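Local coordinates for protein bifunctional autolysin (Staphylococcus aureus subsp. aureus Mu50, PDB 6FXO) that probably cleaves the glycan strands of bacterial cell-wall peptidoglycan as an N-acetylglucosaminidase of glycoside hydrolase family 73, within a bifunctional autolysin, at residues K52-D57 and K61-R66; L195-W200 and Y237-Q242. All coordinates share one frame; numbering follows the deposited sequence.

Contact 1 (K52-D57 and K61-R66); sequences KRLAQD and KYQFLR
L54 and A55 pack against Q63 and F64 where helix 51-56 is followed, after a short turn, by a 3-10 segment, a local contact that is partly buried beside strand 237-242 and helix 216-231. One backbone hydrogen bond across the segments, from K61 N to D57 O at 2.9 Å with an N-H...O angle of 150°, closes an alpha-turn-sized loop between the two elements. D57 OD1 accepts from the backbone N atoms of A59 and L60, the first bond making an Asx turn that holds the connection within. F64, whose ring also touches I240 and P241 of strand 237-242, packs on L54 and A55. L54 CB approaches its CZ obliquely at 3.8 Å, while A55 N lies at the ring edge, 3.8 Å from CE2. The ring is also covered within its own segment, Q63 CG lying over the centre of one face. Q63 and L54 run across each other at about a right angle. With Q63 CG held between the backbone N and the carbonyl carbon (chi1 64°) and the chain extended beyond it, the amide comes against the leucine. Its nitrogen, NE2, is spoken for by L60 O and N218 OD1, two acceptors that should limit rotation of the amide. The oxygen faces an apolar group: Q63 OE1 sits 3.5 Å from the methyl carbon L54 CD1.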
loop_
_atom_site.group_PDB
_atom_site.type_symbol
_atom_site.label_atom_id
_atom_site.label_comp_id
_atom_site.label_asym_id
_atom_site.label_seq_id
_atom_site.Cartn_x
_atom_site.Cartn_y
_atom_site.Cartn_z
ATOM N N LYS A 52 12.259 -4.484 -15.697
ATOM C CA LYS A 52 12.642 -3.617 -16.768
ATOM C C LYS A 52 11.413 -3.114 -17.484
ATOM O O LYS A 52 11.395 -1.991 -17.973
ATOM C CB LYS A 52 13.627 -4.253 -17.771
ATOM C CG LYS A 52 14.621 -3.294 -18.522
ATOM C CD LYS A 52 14.480 -1.712 -18.420
ATOM C CE LYS A 52 15.583 -0.949 -19.191
ATOM N NZ LYS A 52 15.594 0.570 -19.028
ATOM N N ARG A 53 10.374 -3.946 -17.537
ATOM C CA ARG A 53 9.177 -3.492 -18.206
ATOM C C ARG A 53 8.371 -2.585 -17.279
ATOM O O ARG A 53 7.906 -1.547 -17.734
ATOM C CB ARG A 53 8.303 -4.674 -18.660
ATOM C CG ARG A 53 6.856 -4.268 -18.893
ATOM C CD ARG A 53 5.901 -5.439 -18.841
ATOM N NE ARG A 53 4.529 -4.980 -18.619
ATOM C CZ ARG A 53 3.706 -5.544 -17.736
ATOM N NH1 ARG A 53 4.111 -6.594 -17.014
ATOM N NH2 ARG A 53 2.475 -5.074 -17.582
ATOM N N LEU A 54 8.213 -2.965 -15.973
ATOM C CA LEU A 54 7.469 -2.139 -15.090
ATOM C C LEU A 54 8.103 -0.758 -14.902
ATOM O O LEU A 54 7.342 0.187 -14.794
ATOM C CB LEU A 54 7.297 -2.895 -13.765
ATOM C CG LEU A 54 6.972 -4.383 -13.930
ATOM C CD1 LEU A 54 7.130 -5.109 -12.608
ATOM C CD2 LEU A 54 5.559 -4.556 -14.500
ATOM N N ALA A 55 9.468 -0.617 -14.914
ATOM C CA ALA A 55 10.015 0.756 -14.727
ATOM C C ALA A 55 9.675 1.783 -15.856
ATOM O O ALA A 55 9.563 2.960 -15.591
ATOM C CB ALA A 55 11.530 0.710 -14.542
ATOM N N GLN A 56 9.515 1.314 -17.061
ATOM C CA GLN A 56 9.195 2.155 -18.215
ATOM C C GLN A 56 7.792 2.710 -18.293
ATOM O O GLN A 56 7.559 3.693 -18.961
ATOM C CB GLN A 56 9.630 1.504 -19.528
ATOM C CG GLN A 56 11.066 0.998 -19.476
ATOM C CD GLN A 56 11.700 0.992 -20.838
ATOM O OE1 GLN A 56 12.661 1.715 -21.121
ATOM N NE2 GLN A 56 11.109 0.223 -21.728
ATOM N N ASP A 57 6.863 2.049 -17.637
ATOM C CA ASP A 57 5.481 2.449 -17.593
ATOM C C ASP A 57 5.231 3.436 -16.441
ATOM O O ASP A 57 5.547 3.132 -15.282
ATOM C CB ASP A 57 4.587 1.226 -17.403
ATOM C CG ASP A 57 3.140 1.536 -17.659
ATOM O OD1 ASP A 57 2.472 2.023 -16.729
ATOM O OD2 ASP A 57 2.675 1.293 -18.789
ATOM N N LYS A 61 5.579 2.008 -12.647
ATOM C CA LYS A 61 6.734 2.236 -11.782
ATOM C C LYS A 61 6.342 2.515 -10.314
ATOM O O LYS A 61 7.193 2.454 -9.474
ATOM C CB LYS A 61 7.694 3.351 -12.283
ATOM C CG LYS A 61 7.067 4.745 -12.568
ATOM C CD LYS A 61 8.097 5.703 -13.260
ATOM C CE LYS A 61 7.609 7.133 -13.490
ATOM N NZ LYS A 61 8.605 8.028 -14.192
ATOM N N TYR A 62 5.035 2.774 -10.006
ATOM C CA TYR A 62 4.720 3.036 -8.623
ATOM C C TYR A 62 4.930 1.891 -7.669
ATOM O O TYR A 62 4.895 2.132 -6.466
ATOM C CB TYR A 62 3.432 3.931 -8.431
ATOM C CG TYR A 62 3.654 5.415 -8.732
ATOM C CD1 TYR A 62 3.800 5.865 -10.038
ATOM C CD2 TYR A 62 3.799 6.352 -7.707
ATOM C CE1 TYR A 62 4.095 7.187 -10.323
ATOM C CE2 TYR A 62 4.088 7.723 -7.980
ATOM C CZ TYR A 62 4.222 8.112 -9.275
ATOM O OH TYR A 62 4.386 9.452 -9.547
ATOM N N GLN A 63 5.148 0.621 -8.207
ATOM C CA GLN A 63 5.372 -0.530 -7.355
ATOM C C GLN A 63 6.758 -0.410 -6.727
ATOM O O GLN A 63 7.064 -1.114 -5.784
ATOM C CB GLN A 63 5.195 -1.883 -8.081
ATOM C CG GLN A 63 6.143 -2.225 -9.225
ATOM C CD GLN A 63 5.409 -3.297 -10.015
ATOM O OE1 GLN A 63 5.403 -4.531 -9.609
ATOM N NE2 GLN A 63 4.745 -2.820 -11.164
ATOM N N PHE A 64 7.584 0.405 -7.329
ATOM C CA PHE A 64 8.950 0.664 -6.838
ATOM C C PHE A 64 9.018 1.933 -5.954
ATOM O O PHE A 64 10.093 2.291 -5.478
ATOM C CB PHE A 64 9.980 0.691 -7.920
ATOM C CG PHE A 64 9.869 -0.407 -8.941
ATOM C CD1 PHE A 64 10.076 -1.770 -8.585
ATOM C CD2 PHE A 64 9.527 -0.115 -10.247
ATOM C CE1 PHE A 64 9.919 -2.733 -9.510
ATOM C CE2 PHE A 64 9.378 -1.128 -11.178
ATOM C CZ PHE A 64 9.573 -2.430 -10.809
ATOM N N LEU A 65 7.884 2.641 -5.793
ATOM C CA LEU A 65 7.918 3.833 -4.953
ATOM C C LEU A 65 8.194 3.377 -3.464
ATOM O O LEU A 65 7.567 2.430 -3.010
ATOM C CB LEU A 65 6.552 4.604 -4.994
ATOM C CG LEU A 65 6.359 5.805 -4.069
ATOM C CD1 LEU A 65 7.028 7.124 -4.704
ATOM C CD2 LEU A 65 4.869 6.001 -3.641
ATOM N N ARG A 66 9.062 4.059 -2.715
ATOM C CA ARG A 66 9.280 3.656 -1.337
ATOM C C ARG A 66 8.225 4.223 -0.378
ATOM O O ARG A 66 8.065 5.415 -0.205
ATOM C CB ARG A 66 10.708 4.056 -0.844
ATOM C CG ARG A 66 11.902 3.348 -1.507
ATOM C CD ARG A 66 12.309 1.963 -0.909
ATOM N NE ARG A 66 12.839 2.139 0.442
ATOM C CZ ARG A 66 14.126 2.111 0.797
ATOM N NH1 ARG A 66 15.066 1.913 -0.115
ATOM N NH2 ARG A 66 14.475 2.335 2.052
#

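Contact 2 (L195-W200 and Y237-Q242); sequences LYKMRW and YFDIPQ
Y196 and K197, neighbours on helix 195-200, meet alternate residues P241 and D239 of strand 237-242, which pairs in parallel with strand 4-9 in a two-stranded sheet. This is a buried helix-on-strand contact in which one helical turn rests against the strand through two side-chain pairs, one apolar and one ionic. In the apolar pair, P241 CG touches the Y196 ring obliquely, 3.8 Å from CD1. The ring extends toward the strand because its CG is anti to the backbone N (chi1 -169°), and W200 CD1 of the same helix lies over the centre of one of its faces. Y196 OH, at the far end, is hydrogen-bonded to M49 O and also to the hydroxyl of Y243, linking the ring to the end of helix 42-49 and to the residue after the strand. The ionic pair joins K197 and D239, whose side chains cross nearly perpendicularly. An extended lysine chain carries the ammonium to the aspartate, and K197 NZ also hydrogen-bonds N193 OD1, just before the helix. R66 NH1 forms a further salt bridge to D239 OD2, so two cations converge on this oxygen and would be expected to stabilise its negative charge. K197 NZ stands 2.8 Å from D239 OD2, approaching from above the carboxylate plane, 55° out of it.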
loop_
_atom_site.group_PDB
_atom_site.type_symbol
_atom_site.label_atom_id
_atom_site.label_comp_id
_atom_site.label_asym_id
_atom_site.label_seq_id
_atom_site.Cartn_x
_atom_site.Cartn_y
_atom_site.Cartn_z
ATOM N N LEU A 195 5.782 -1.945 -3.339
ATOM C CA LEU A 195 4.842 -3.023 -3.672
ATOM C C LEU A 195 5.544 -4.257 -4.387
ATOM O O LEU A 195 5.035 -5.326 -4.320
ATOM C CB LEU A 195 3.629 -2.546 -4.540
ATOM C CG LEU A 195 2.879 -1.236 -4.096
ATOM C CD1 LEU A 195 2.147 -0.620 -5.208
ATOM C CD2 LEU A 195 1.970 -1.461 -2.908
ATOM N N TYR A 196 6.663 -4.065 -5.032
ATOM C CA TYR A 196 7.296 -5.145 -5.681
ATOM C C TYR A 196 7.938 -6.076 -4.584
ATOM O O TYR A 196 7.788 -7.290 -4.655
ATOM C CB TYR A 196 8.395 -4.628 -6.618
ATOM C CG TYR A 196 8.968 -5.661 -7.556
ATOM C CD1 TYR A 196 10.021 -6.494 -7.163
ATOM C CD2 TYR A 196 8.469 -5.812 -8.841
ATOM C CE1 TYR A 196 10.551 -7.456 -8.036
ATOM C CE2 TYR A 196 8.987 -6.757 -9.713
ATOM C CZ TYR A 196 10.026 -7.573 -9.307
ATOM O OH TYR A 196 10.522 -8.480 -10.189
ATOM N N LYS A 197 8.619 -5.498 -3.580
ATOM C CA LYS A 197 9.226 -6.291 -2.550
ATOM C C LYS A 197 8.122 -7.021 -1.800
ATOM O O LYS A 197 8.340 -8.164 -1.368
ATOM C CB LYS A 197 10.082 -5.439 -1.595
ATOM C CG LYS A 197 11.440 -4.943 -2.202
ATOM C CD LYS A 197 12.008 -3.757 -1.349
ATOM C CE LYS A 197 13.464 -3.282 -1.551
ATOM N NZ LYS A 197 13.820 -1.982 -0.822
ATOM N N MET A 198 6.940 -6.382 -1.673
ATOM C CA MET A 198 5.857 -7.074 -0.947
ATOM C C MET A 198 5.323 -8.291 -1.683
ATOM O O MET A 198 4.872 -9.220 -1.024
ATOM C CB MET A 198 4.685 -6.165 -0.544
ATOM C CG MET A 198 5.092 -4.932 0.146
ATOM S SD MET A 198 3.687 -3.861 0.427
ATOM C CE MET A 198 4.447 -2.578 1.329
ATOM N N ARG A 199 5.409 -8.264 -3.009
ATOM C CA ARG A 199 4.948 -9.339 -3.832
ATOM C C ARG A 199 5.949 -10.443 -4.098
ATOM O O ARG A 199 5.609 -11.597 -3.848
ATOM C CB ARG A 199 4.397 -8.850 -5.210
ATOM C CG ARG A 199 3.884 -10.011 -6.171
ATOM C CD ARG A 199 2.729 -10.861 -5.526
ATOM N NE ARG A 199 2.332 -11.989 -6.351
ATOM C CZ ARG A 199 3.059 -13.063 -6.595
ATOM N NH1 ARG A 199 4.277 -13.184 -6.050
ATOM N NH2 ARG A 199 2.595 -14.009 -7.395
ATOM N N TRP A 200 7.142 -10.069 -4.643
ATOM C CA TRP A 200 8.243 -10.950 -4.980
ATOM C C TRP A 200 9.368 -11.114 -3.940
ATOM O O TRP A 200 10.142 -12.067 -4.034
ATOM C CB TRP A 200 8.773 -10.451 -6.321
ATOM C CG TRP A 200 7.642 -10.085 -7.243
ATOM C CD1 TRP A 200 7.187 -8.837 -7.533
ATOM C CD2 TRP A 200 6.782 -10.997 -7.933
ATOM N NE1 TRP A 200 6.088 -8.919 -8.365
ATOM C CE2 TRP A 200 5.825 -10.228 -8.629
ATOM C CE3 TRP A 200 6.730 -12.387 -8.030
ATOM C CZ2 TRP A 200 4.825 -10.806 -9.411
ATOM C CZ3 TRP A 200 5.737 -12.959 -8.808
ATOM C CH2 TRP A 200 4.802 -12.172 -9.487
ATOM N N TYR A 237 10.826 9.017 -4.533
ATOM C CA TYR A 237 11.776 8.011 -4.091
ATOM C C TYR A 237 11.411 6.671 -4.589
ATOM O O TYR A 237 10.346 6.095 -4.223
ATOM C CB TYR A 237 11.980 8.036 -2.554
ATOM C CG TYR A 237 12.306 9.409 -2.001
ATOM C CD1 TYR A 237 13.613 9.887 -1.988
ATOM C CD2 TYR A 237 11.311 10.231 -1.499
ATOM C CE1 TYR A 237 13.915 11.148 -1.498
ATOM C CE2 TYR A 237 11.602 11.497 -1.002
ATOM C CZ TYR A 237 12.905 11.952 -1.004
ATOM O OH TYR A 237 13.196 13.206 -0.520
ATOM N N PHE A 238 12.305 6.159 -5.447
ATOM C CA PHE A 238 12.005 4.836 -6.005
ATOM C C PHE A 238 13.105 3.848 -5.785
ATOM O O PHE A 238 14.237 4.220 -5.527
ATOM C CB PHE A 238 11.631 5.027 -7.496
ATOM C CG PHE A 238 10.399 5.851 -7.795
ATOM C CD1 PHE A 238 10.459 7.269 -7.782
ATOM C CD2 PHE A 238 9.212 5.265 -8.181
ATOM C CE1 PHE A 238 9.349 8.040 -8.147
ATOM C CE2 PHE A 238 8.096 6.038 -8.561
ATOM C CZ PHE A 238 8.170 7.422 -8.533
ATOM N N ASP A 239 12.773 2.527 -5.920
ATOM C CA ASP A 239 13.760 1.447 -5.695
ATOM C C ASP A 239 13.425 0.296 -6.599
ATOM O O ASP A 239 12.459 -0.401 -6.342
ATOM C CB ASP A 239 13.581 0.969 -4.235
ATOM C CG ASP A 239 14.666 0.114 -3.594
ATOM O OD1 ASP A 239 15.291 -0.698 -4.314
ATOM O OD2 ASP A 239 14.799 0.162 -2.350
ATOM N N ILE A 240 14.233 0.100 -7.636
ATOM C CA ILE A 240 14.113 -0.905 -8.635
ATOM C C ILE A 240 15.135 -2.069 -8.610
ATOM O O ILE A 240 16.339 -1.870 -8.755
ATOM C CB ILE A 240 14.130 -0.150 -10.003
ATOM C CG1 ILE A 240 13.092 1.016 -10.010
ATOM C CG2 ILE A 240 13.870 -1.095 -11.169
ATOM C CD1 ILE A 240 13.193 1.942 -11.248
ATOM N N PRO A 241 14.660 -3.274 -8.333
ATOM C CA PRO A 241 15.558 -4.442 -8.318
ATOM C C PRO A 241 16.135 -4.677 -9.709
ATOM O O PRO A 241 15.392 -4.458 -10.666
ATOM C CB PRO A 241 14.630 -5.608 -7.948
ATOM C CG PRO A 241 13.463 -4.964 -7.235
ATOM C CD PRO A 241 13.276 -3.644 -7.947
ATOM N N GLN A 242 17.391 -5.129 -9.876
ATOM C CA GLN A 242 17.815 -5.319 -11.261
ATOM C C GLN A 242 18.305 -6.743 -11.438
ATOM O O GLN A 242 18.959 -7.282 -10.548
ATOM C CB GLN A 242 18.933 -4.344 -11.664
ATOM C CG GLN A 242 18.526 -2.880 -11.803
ATOM C CD GLN A 242 19.365 -2.177 -12.849
ATOM O OE1 GLN A 242 20.543 -1.884 -12.643
ATOM N NE2 GLN A 242 18.752 -1.823 -13.975
#

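Contact 1 is local and partly buried, folding the end of one helix onto the 3-10 segment that follows it; contact 2 is buried and joins elements 37 residues apart. Backbone hydrogen bonding and apolar packing serve the first, whereas the second relies on side chains alone, a salt bridge and one tyrosine-proline contact, and buries less surface. Their centres are about 8 Å apart, and segment 61-66 touches both elements of contact 2. On the strand, F64 O is 2.7 Å from D239 N, a probable hydrogen bond. A second probable one links R66 N to Y237 O at 2.8 Å. On the helix, F64 CE1 packs 3.5 Å from Y196 CD2.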